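PDB 6Q62: dihydropteroate synthase from Xanthomonas albilineans, which probably catalyses the condensation of para-aminobenzoate with 6-hydroxymethyl-7,8-dihydropterin diphosphate to form 7,8-dihydropteroate, a precursor of folates. Local coordinates for residues A[156-168]-A[195-208]. Numbering follows the deposited sequence.
Sequences APHYDDVVAEVHR and FGKSTADNVQLLAH. With 6GU (6-chloroguanine), chain E.
Helix 162-168 meets helix 199-207 at 68° with their axes 9.7 Å apart, Val163 opposite Leu205, while the loops ahead of them run together where Ala156 meets Gly196. Both helices belong to the outer layer of the TIM barrel of this pterin-binding enzyme. Gly196 takes a left-handed backbone conformation, and Pro157 CD packs 3.3 Å from Gly196 O. Tyr159 OH donates to Gly196 O at 2.7 Å, the hydroxyl lying out of the carbonyl plane. Across the contact the Asp201 carboxylate, turned 88° to the tyrosine ring, brings OD2 to its electropositive C-H edge, 3.6 Å from CD2. With chi1 at 73°, Val162 holds CG2 anti to its backbone N, over the Tyr159 ring centre and towards Leu205 CD1. Ser198 and Asp201 form a capping box, Ser198 N donating to Asp201 OD2 and Asp201 N to Ser198 OG, which ties down the start of helix 199-207. Between the helices, Leu205 CD2 lies 3.9 Å from Val166 CG2, branched apolar chains filling the crossing. Lys197 slants across Val166, its CE 3.9 Å from Val166 CG2; the carbonyls of Phe195, Gly192 and Pro191 and His145 ND1 surround buried NZ, sharing its N-H groups. Two residues before that lysine, Phe195 CE1 lies 3.3 Å from N7 of 6-chloroguanine.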
ATOM      1  N   ALA A 156      16.458  12.280 -19.331  1.00 46.29           N
ATOM      2  CA  ALA A 156      16.418  12.975 -18.046  1.00 45.53           C
ATOM      3  C   ALA A 156      17.653  13.878 -17.899  1.00 47.62           C
ATOM      4  O   ALA A 156      18.780  13.382 -17.997  1.00 46.04           O
ATOM      5  CB  ALA A 156      16.353  11.968 -16.897  1.00 46.24           C
ATOM      6  N   PRO A 157      17.478  15.205 -17.687  1.00 43.83           N
ATOM      7  CA  PRO A 157      18.652  16.081 -17.547  1.00 43.51           C
ATOM      8  C   PRO A 157      19.363  15.923 -16.202  1.00 45.98           C
ATOM      9  O   PRO A 157      18.824  15.317 -15.272  1.00 45.27           O
ATOM     10  CB  PRO A 157      18.061  17.483 -17.703  1.00 45.17           C
ATOM     11  CG  PRO A 157      16.682  17.352 -17.190  1.00 49.28           C
ATOM     12  CD  PRO A 157      16.223  15.977 -17.590  1.00 45.18           C
ATOM     13  N   HIS A 158      20.572  16.484 -16.106  1.00 41.42           N
ATOM     14  CA  HIS A 158      21.354  16.448 -14.880  1.00 40.37           C
ATOM     15  C   HIS A 158      20.924  17.586 -13.962  1.00 39.06           C
ATOM     16  O   HIS A 158      20.760  18.726 -14.407  1.00 38.60           O
ATOM     17  CB  HIS A 158      22.862  16.532 -15.192  1.00 41.95           C
ATOM     18  CG  HIS A 158      23.722  16.758 -13.988  1.00 45.97           C
ATOM     19  ND1 HIS A 158      24.205  18.018 -13.681  1.00 47.93           N
ATOM     20  CD2 HIS A 158      24.107  15.895 -13.016  1.00 48.00           C
ATOM     21  CE1 HIS A 158      24.896  17.876 -12.560  1.00 47.48           C
ATOM     22  NE2 HIS A 158      24.858  16.618 -12.117  1.00 47.78           N
ATOM     23  N   TYR A 159      20.736  17.259 -12.680  1.00 30.90           N
ATOM     24  CA  TYR A 159      20.414  18.218 -11.640  1.00 28.43           C
ATOM     25  C   TYR A 159      21.556  18.209 -10.636  1.00 33.40           C
ATOM     26  O   TYR A 159      21.981  17.129 -10.217  1.00 32.83           O
ATOM     27  CB  TYR A 159      19.132  17.809 -10.881  1.00 26.63           C
ATOM     28  CG  TYR A 159      17.887  17.745 -11.730  1.00 24.83           C
ATOM     29  CD1 TYR A 159      17.100  18.877 -11.930  1.00 25.67           C
ATOM     30  CD2 TYR A 159      17.441  16.535 -12.260  1.00 23.88           C
ATOM     31  CE1 TYR A 159      15.923  18.816 -12.668  1.00 23.19           C
ATOM     32  CE2 TYR A 159      16.274  16.465 -13.018  1.00 23.81           C
ATOM     33  CZ  TYR A 159      15.521  17.610 -13.218  1.00 26.39           C
ATOM     34  OH  TYR A 159      14.372  17.557 -13.948  1.00 22.79           O
ATOM     35  N   ASP A 160      22.013  19.396 -10.208  1.00 29.66           N
ATOM     36  CA  ASP A 160      23.015  19.481  -9.149  1.00 29.72           C
ATOM     37  C   ASP A 160      22.330  19.079  -7.832  1.00 31.79           C
ATOM     38  O   ASP A 160      22.920  18.360  -7.023  1.00 31.95           O
ATOM     39  CB  ASP A 160      23.567  20.908  -9.037  1.00 31.92           C
ATOM     40  CG  ASP A 160      24.656  21.260 -10.031  1.00 43.31           C
ATOM     41  OD1 ASP A 160      25.296  20.326 -10.571  1.00 43.41           O
ATOM     42  OD2 ASP A 160      24.892  22.476 -10.247  1.00 46.58           O
ATOM     43  N   ASP A 161      21.054  19.501  -7.668  1.00 25.50           N
ATOM     44  CA  ASP A 161      20.216  19.263  -6.500  1.00 23.80           C
ATOM     45  C   ASP A 161      18.759  19.299  -6.986  1.00 24.95           C
ATOM     46  O   ASP A 161      18.147  20.370  -7.025  1.00 24.55           O
ATOM     47  CB  ASP A 161      20.490  20.364  -5.450  1.00 24.94           C
ATOM     48  CG  ASP A 161      19.877  20.185  -4.068  1.00 33.57           C
ATOM     49  OD1 ASP A 161      18.898  19.409  -3.939  1.00 33.41           O
ATOM     50  OD2 ASP A 161      20.343  20.858  -3.126  1.00 38.68           O
ATOM     51  N   VAL A 162      18.213  18.132  -7.372  1.00 20.21           N
ATOM     52  CA  VAL A 162      16.841  18.030  -7.902  1.00 18.72           C
ATOM     53  C   VAL A 162      15.778  18.642  -6.957  1.00 20.94           C
ATOM     54  O   VAL A 162      14.882  19.321  -7.434  1.00 21.51           O
ATOM     55  CB  VAL A 162      16.466  16.585  -8.345  1.00 22.96           C
ATOM     56  CG1 VAL A 162      16.233  15.647  -7.147  1.00 22.68           C
ATOM     57  CG2 VAL A 162      15.247  16.596  -9.271  1.00 22.94           C
ATOM     58  N   VAL A 163      15.887  18.430  -5.637  1.00 16.55           N
ATOM     59  CA  VAL A 163      14.906  18.948  -4.668  1.00 15.84           C
ATOM     60  C   VAL A 163      14.919  20.472  -4.649  1.00 19.32           C
ATOM     61  O   VAL A 163      13.851  21.110  -4.660  1.00 16.87           O
ATOM     62  CB  VAL A 163      15.139  18.347  -3.242  1.00 19.65           C
ATOM     63  CG1 VAL A 163      14.278  19.045  -2.176  1.00 19.64           C
ATOM     64  CG2 VAL A 163      14.868  16.856  -3.245  1.00 19.96           C
ATOM     65  N   ALA A 164      16.133  21.054  -4.586  1.00 15.14           N
ATOM     66  CA  ALA A 164      16.267  22.505  -4.540  1.00 15.16           C
ATOM     67  C   ALA A 164      15.825  23.135  -5.874  1.00 18.03           C
ATOM     68  O   ALA A 164      15.159  24.165  -5.858  1.00 18.49           O
ATOM     69  CB  ALA A 164      17.698  22.898  -4.220  1.00 15.85           C
ATOM     70  N   GLU A 165      16.154  22.499  -7.000  1.00 16.58           N
ATOM     71  CA  GLU A 165      15.796  22.977  -8.342  1.00 16.16           C
ATOM     72  C   GLU A 165      14.281  22.946  -8.573  1.00 18.05           C
ATOM     73  O   GLU A 165      13.714  23.930  -9.060  1.00 16.55           O
ATOM     74  CB  GLU A 165      16.570  22.216  -9.418  1.00 17.65           C
ATOM     75  CG  GLU A 165      18.006  22.709  -9.503  1.00 34.47           C
ATOM     76  CD  GLU A 165      18.966  21.891 -10.341  1.00 55.17           C
ATOM     77  OE1 GLU A 165      18.701  21.703 -11.551  1.00 55.79           O
ATOM     78  OE2 GLU A 165      20.009  21.466  -9.794  1.00 46.76           O
ATOM     79  N   VAL A 166      13.624  21.826  -8.203  1.00 15.29           N
ATOM     80  CA  VAL A 166      12.163  21.724  -8.304  1.00 12.86           C
ATOM     81  C   VAL A 166      11.495  22.751  -7.398  1.00 15.84           C
ATOM     82  O   VAL A 166      10.599  23.450  -7.859  1.00 16.08           O
ATOM     83  CB  VAL A 166      11.634  20.282  -8.061  1.00 14.74           C
ATOM     84  CG1 VAL A 166      10.113  20.266  -7.897  1.00 14.67           C
ATOM     85  CG2 VAL A 166      12.044  19.342  -9.187  1.00 14.11           C
ATOM     86  N   HIS A 167      11.967  22.899  -6.137  1.00 14.37           N
ATOM     87  CA  HIS A 167      11.431  23.895  -5.193  1.00 14.45           C
ATOM     88  C   HIS A 167      11.544  25.305  -5.794  1.00 15.53           C
ATOM     89  O   HIS A 167      10.583  26.052  -5.772  1.00 13.46           O
ATOM     90  CB  HIS A 167      12.215  23.832  -3.851  1.00 16.89           C
ATOM     91  CG  HIS A 167      11.718  24.740  -2.766  1.00 21.82           C
ATOM     92  ND1 HIS A 167      12.105  26.066  -2.703  1.00 24.30           N
ATOM     93  CD2 HIS A 167      10.974  24.456  -1.673  1.00 24.77           C
ATOM     94  CE1 HIS A 167      11.546  26.559  -1.609  1.00 24.08           C
ATOM     95  NE2 HIS A 167      10.861  25.628  -0.953  1.00 25.11           N
ATOM     96  N   ARG A 168      12.725  25.649  -6.325  1.00 13.12           N
ATOM     97  CA  ARG A 168      13.000  26.971  -6.896  1.00 12.81           C
ATOM     98  C   ARG A 168      12.050  27.239  -8.068  1.00 13.27           C
ATOM     99  O   ARG A 168      11.449  28.307  -8.116  1.00 13.46           O
ATOM    100  CB  ARG A 168      14.473  27.039  -7.364  1.00 17.44           C
ATOM    101  CG  ARG A 168      14.892  28.406  -7.923  1.00 33.67           C
ATOM    102  CD  ARG A 168      16.389  28.452  -8.187  1.00 52.38           C
ATOM    103  NE  ARG A 168      16.760  27.839  -9.467  1.00 73.71           N
ATOM    104  CZ  ARG A 168      17.773  26.991  -9.640  1.00 92.92           C
ATOM    105  NH1 ARG A 168      18.521  26.618  -8.608  1.00 82.03           N
ATOM    106  NH2 ARG A 168      18.030  26.493 -10.843  1.00 81.61           N
ATOM    107  N   PHE A 195       8.875  13.280 -14.969  1.00 14.18           N
ATOM    108  CA  PHE A 195       9.095  14.234 -16.067  1.00 13.66           C
ATOM    109  C   PHE A 195      10.524  14.766 -16.022  1.00 18.53           C
ATOM    110  O   PHE A 195      10.833  15.654 -15.218  1.00 19.02           O
ATOM    111  CB  PHE A 195       8.084  15.373 -15.990  1.00 14.72           C
ATOM    112  CG  PHE A 195       6.690  14.953 -16.364  1.00 15.12           C
ATOM    113  CD1 PHE A 195       5.823  14.435 -15.405  1.00 17.40           C
ATOM    114  CD2 PHE A 195       6.223  15.105 -17.669  1.00 17.73           C
ATOM    115  CE1 PHE A 195       4.513  14.093 -15.738  1.00 17.08           C
ATOM    116  CE2 PHE A 195       4.913  14.745 -18.005  1.00 19.67           C
ATOM    117  CZ  PHE A 195       4.071  14.236 -17.035  1.00 17.63           C
ATOM    118  N   GLY A 196      11.381  14.186 -16.851  1.00 17.24           N
ATOM    119  CA  GLY A 196      12.796  14.542 -16.916  1.00 18.54           C
ATOM    120  C   GLY A 196      13.508  14.277 -15.605  1.00 21.31           C
ATOM    121  O   GLY A 196      14.246  15.127 -15.109  1.00 19.68           O
ATOM    122  N   LYS A 197      13.212  13.112 -14.993  1.00 18.71           N
ATOM    123  CA  LYS A 197      13.767  12.717 -13.701  1.00 17.82           C
ATOM    124  C   LYS A 197      14.086  11.242 -13.685  1.00 20.51           C
ATOM    125  O   LYS A 197      13.291  10.436 -14.154  1.00 19.36           O
ATOM    126  CB  LYS A 197      12.790  13.044 -12.562  1.00 19.93           C
ATOM    127  CG  LYS A 197      12.661  14.537 -12.281  1.00 18.08           C
ATOM    128  CD  LYS A 197      11.350  14.840 -11.613  1.00 16.49           C
ATOM    129  CE  LYS A 197      11.092  16.329 -11.552  1.00 12.84           C
ATOM    130  NZ  LYS A 197      10.159  16.737 -12.626  1.00 12.24           N
ATOM    131  N   SER A 198      15.257  10.882 -13.155  1.00 18.36           N
ATOM    132  CA  SER A 198      15.650   9.472 -13.034  1.00 17.57           C
ATOM    133  C   SER A 198      14.888   8.859 -11.861  1.00 21.53           C
ATOM    134  O   SER A 198      14.290   9.602 -11.083  1.00 20.33           O
ATOM    135  CB  SER A 198      17.147   9.379 -12.747  1.00 19.83           C
ATOM    136  OG  SER A 198      17.460   9.980 -11.498  1.00 23.00           O
ATOM    137  N   THR A 199      14.969   7.526 -11.672  1.00 18.73           N
ATOM    138  CA  THR A 199      14.358   6.876 -10.499  1.00 17.86           C
ATOM    139  C   THR A 199      14.936   7.496  -9.219  1.00 20.58           C
ATOM    140  O   THR A 199      14.165   7.859  -8.333  1.00 19.33           O
ATOM    141  CB  THR A 199      14.515   5.344 -10.565  1.00 22.52           C
ATOM    142  OG1 THR A 199      13.885   4.893 -11.755  1.00 21.21           O
ATOM    143  CG2 THR A 199      13.892   4.621  -9.372  1.00 22.10           C
ATOM    144  N   ALA A 200      16.283   7.683  -9.148  1.00 17.56           N
ATOM    145  CA  ALA A 200      16.940   8.284  -7.987  1.00 18.29           C
ATOM    146  C   ALA A 200      16.373   9.681  -7.698  1.00 18.58           C
ATOM    147  O   ALA A 200      16.152  10.013  -6.528  1.00 18.43           O
ATOM    148  CB  ALA A 200      18.462   8.357  -8.206  1.00 19.87           C
ATOM    149  N   ASP A 201      16.150  10.508  -8.755  1.00 14.63           N
ATOM    150  CA  ASP A 201      15.576  11.858  -8.591  1.00 15.26           C
ATOM    151  C   ASP A 201      14.163  11.758  -8.051  1.00 15.02           C
ATOM    152  O   ASP A 201      13.778  12.564  -7.212  1.00 14.94           O
ATOM    153  CB  ASP A 201      15.500  12.606  -9.926  1.00 17.72           C
ATOM    154  CG  ASP A 201      16.822  12.955 -10.574  1.00 29.16           C
ATOM    155  OD1 ASP A 201      17.802  13.202  -9.831  1.00 30.61           O
ATOM    156  OD2 ASP A 201      16.864  13.023 -11.829  1.00 31.35           O
ATOM    157  N   ASN A 202      13.370  10.819  -8.570  1.00 13.17           N
ATOM    158  CA  ASN A 202      11.976  10.653  -8.117  1.00 12.53           C
ATOM    159  C   ASN A 202      11.917  10.226  -6.643  1.00 15.77           C
ATOM    160  O   ASN A 202      11.093  10.732  -5.874  1.00 12.17           O
ATOM    161  CB  ASN A 202      11.267   9.647  -8.997  1.00 14.89           C
ATOM    162  CG  ASN A 202      10.919  10.232 -10.339  1.00 23.48           C
ATOM    163  OD1 ASN A 202      10.481  11.369 -10.439  1.00 19.45           O
ATOM    164  ND2 ASN A 202      11.138   9.493 -11.399  1.00 24.16           N
ATOM    165  N   VAL A 203      12.826   9.319  -6.238  1.00 13.12           N
ATOM    166  CA  VAL A 203      12.902   8.846  -4.854  1.00 13.32           C
ATOM    167  C   VAL A 203      13.320  10.002  -3.932  1.00 16.96           C
ATOM    168  O   VAL A 203      12.722  10.185  -2.868  1.00 17.06           O
ATOM    169  CB  VAL A 203      13.840   7.617  -4.740  1.00 17.39           C
ATOM    170  CG1 VAL A 203      14.090   7.239  -3.278  1.00 18.00           C
ATOM    171  CG2 VAL A 203      13.269   6.430  -5.507  1.00 17.54           C
ATOM    172  N   GLN A 204      14.302  10.824  -4.372  1.00 16.34           N
ATOM    173  CA  GLN A 204      14.742  12.005  -3.617  1.00 16.11           C
ATOM    174  C   GLN A 204      13.585  12.975  -3.404  1.00 16.44           C
ATOM    175  O   GLN A 204      13.384  13.460  -2.292  1.00 16.55           O
ATOM    176  CB  GLN A 204      15.881  12.739  -4.340  1.00 18.59           C
ATOM    177  CG  GLN A 204      17.254  12.059  -4.258  1.00 33.54           C
ATOM    178  CD  GLN A 204      17.869  12.091  -2.877  1.00 46.32           C
ATOM    179  OE1 GLN A 204      17.769  13.074  -2.128  1.00 36.39           O
ATOM    180  NE2 GLN A 204      18.526  11.005  -2.520  1.00 45.18           N
ATOM    181  N   LEU A 205      12.827  13.270  -4.467  1.00 12.91           N
ATOM    182  CA  LEU A 205      11.704  14.206  -4.368  1.00 11.96           C
ATOM    183  C   LEU A 205      10.608  13.709  -3.467  1.00 14.77           C
ATOM    184  O   LEU A 205       9.970  14.519  -2.786  1.00 16.41           O
ATOM    185  CB  LEU A 205      11.122  14.514  -5.760  1.00 12.16           C
ATOM    186  CG  LEU A 205      11.974  15.432  -6.649  1.00 16.30           C
ATOM    187  CD1 LEU A 205      11.553  15.296  -8.082  1.00 17.91           C
ATOM    188  CD2 LEU A 205      11.877  16.899  -6.191  1.00 18.42           C
ATOM    189  N   LEU A 206      10.360  12.381  -3.478  1.00 12.55           N
ATOM    190  CA  LEU A 206       9.338  11.781  -2.617  1.00 12.29           C
ATOM    191  C   LEU A 206       9.807  11.789  -1.164  1.00 15.67           C
ATOM    192  O   LEU A 206       9.059  12.197  -0.283  1.00 14.15           O
ATOM    193  CB  LEU A 206       9.019  10.344  -3.065  1.00 12.28           C
ATOM    194  CG  LEU A 206       7.956   9.554  -2.276  1.00 14.97           C
ATOM    195  CD1 LEU A 206       6.672  10.348  -2.124  1.00 15.76           C
ATOM    196  CD2 LEU A 206       7.649   8.229  -3.002  1.00 13.72           C
ATOM    197  N   ALA A 207      11.067  11.420  -0.930  1.00 11.68           N
ATOM    198  CA  ALA A 207      11.603  11.414   0.432  1.00 12.77           C
ATOM    199  C   ALA A 207      11.596  12.836   1.026  1.00 18.02           C
ATOM    200  O   ALA A 207      11.272  12.994   2.198  1.00 19.98           O
ATOM    201  CB  ALA A 207      13.018  10.847   0.429  1.00 13.26           C
ATOM    202  N   HIS A 208      11.897  13.856   0.202  1.00 16.04           N
ATOM    203  CA  HIS A 208      11.951  15.263   0.623  1.00 17.24           C
ATOM    204  C   HIS A 208      10.686  16.060   0.318  1.00 19.23           C
ATOM    205  O   HIS A 208      10.702  17.288   0.387  1.00 17.19           O
ATOM    206  CB  HIS A 208      13.180  15.954   0.034  1.00 19.00           C
ATOM    207  CG  HIS A 208      14.470  15.409   0.539  1.00 23.46           C
ATOM    208  ND1 HIS A 208      15.224  14.560  -0.220  1.00 26.25           N
ATOM    209  CD2 HIS A 208      15.097  15.618   1.717  1.00 26.47           C
ATOM    210  CE1 HIS A 208      16.310  14.309   0.487  1.00 26.05           C
ATOM    211  NE2 HIS A 208      16.261  14.895   1.673  1.00 26.73           N
TER
HETATM  212 CL6  6GU E 401       2.654  13.398 -12.183  1.00 32.98          CL
HETATM  213  N1  6GU E 401       1.099  15.321 -12.373  1.00 18.64           N
HETATM  214  C2  6GU E 401       0.209  16.087 -13.125  1.00 16.84           C
HETATM  215  N2  6GU E 401      -0.179  17.202 -12.522  1.00 20.10           N
HETATM  216  N3  6GU E 401      -0.244  15.787 -14.395  1.00 12.39           N
HETATM  217  C4  6GU E 401       0.292  14.632 -14.921  1.00 13.50           C
HETATM  218  C5  6GU E 401       1.222  13.814 -14.226  1.00 20.19           C
HETATM  219  C6  6GU E 401       1.550  14.245 -12.979  1.00 21.79           C
HETATM  220  N7  6GU E 401       1.581  12.739 -15.036  1.00 20.52           N
HETATM  221  C8  6GU E 401       0.855  12.947 -16.205  1.00 20.86           C
HETATM  222  N9  6GU E 401       0.074  14.060 -16.168  1.00 18.12           N
HETATM  223  O   HOH W   1      18.973  13.026 -13.501  1.00 33.69           O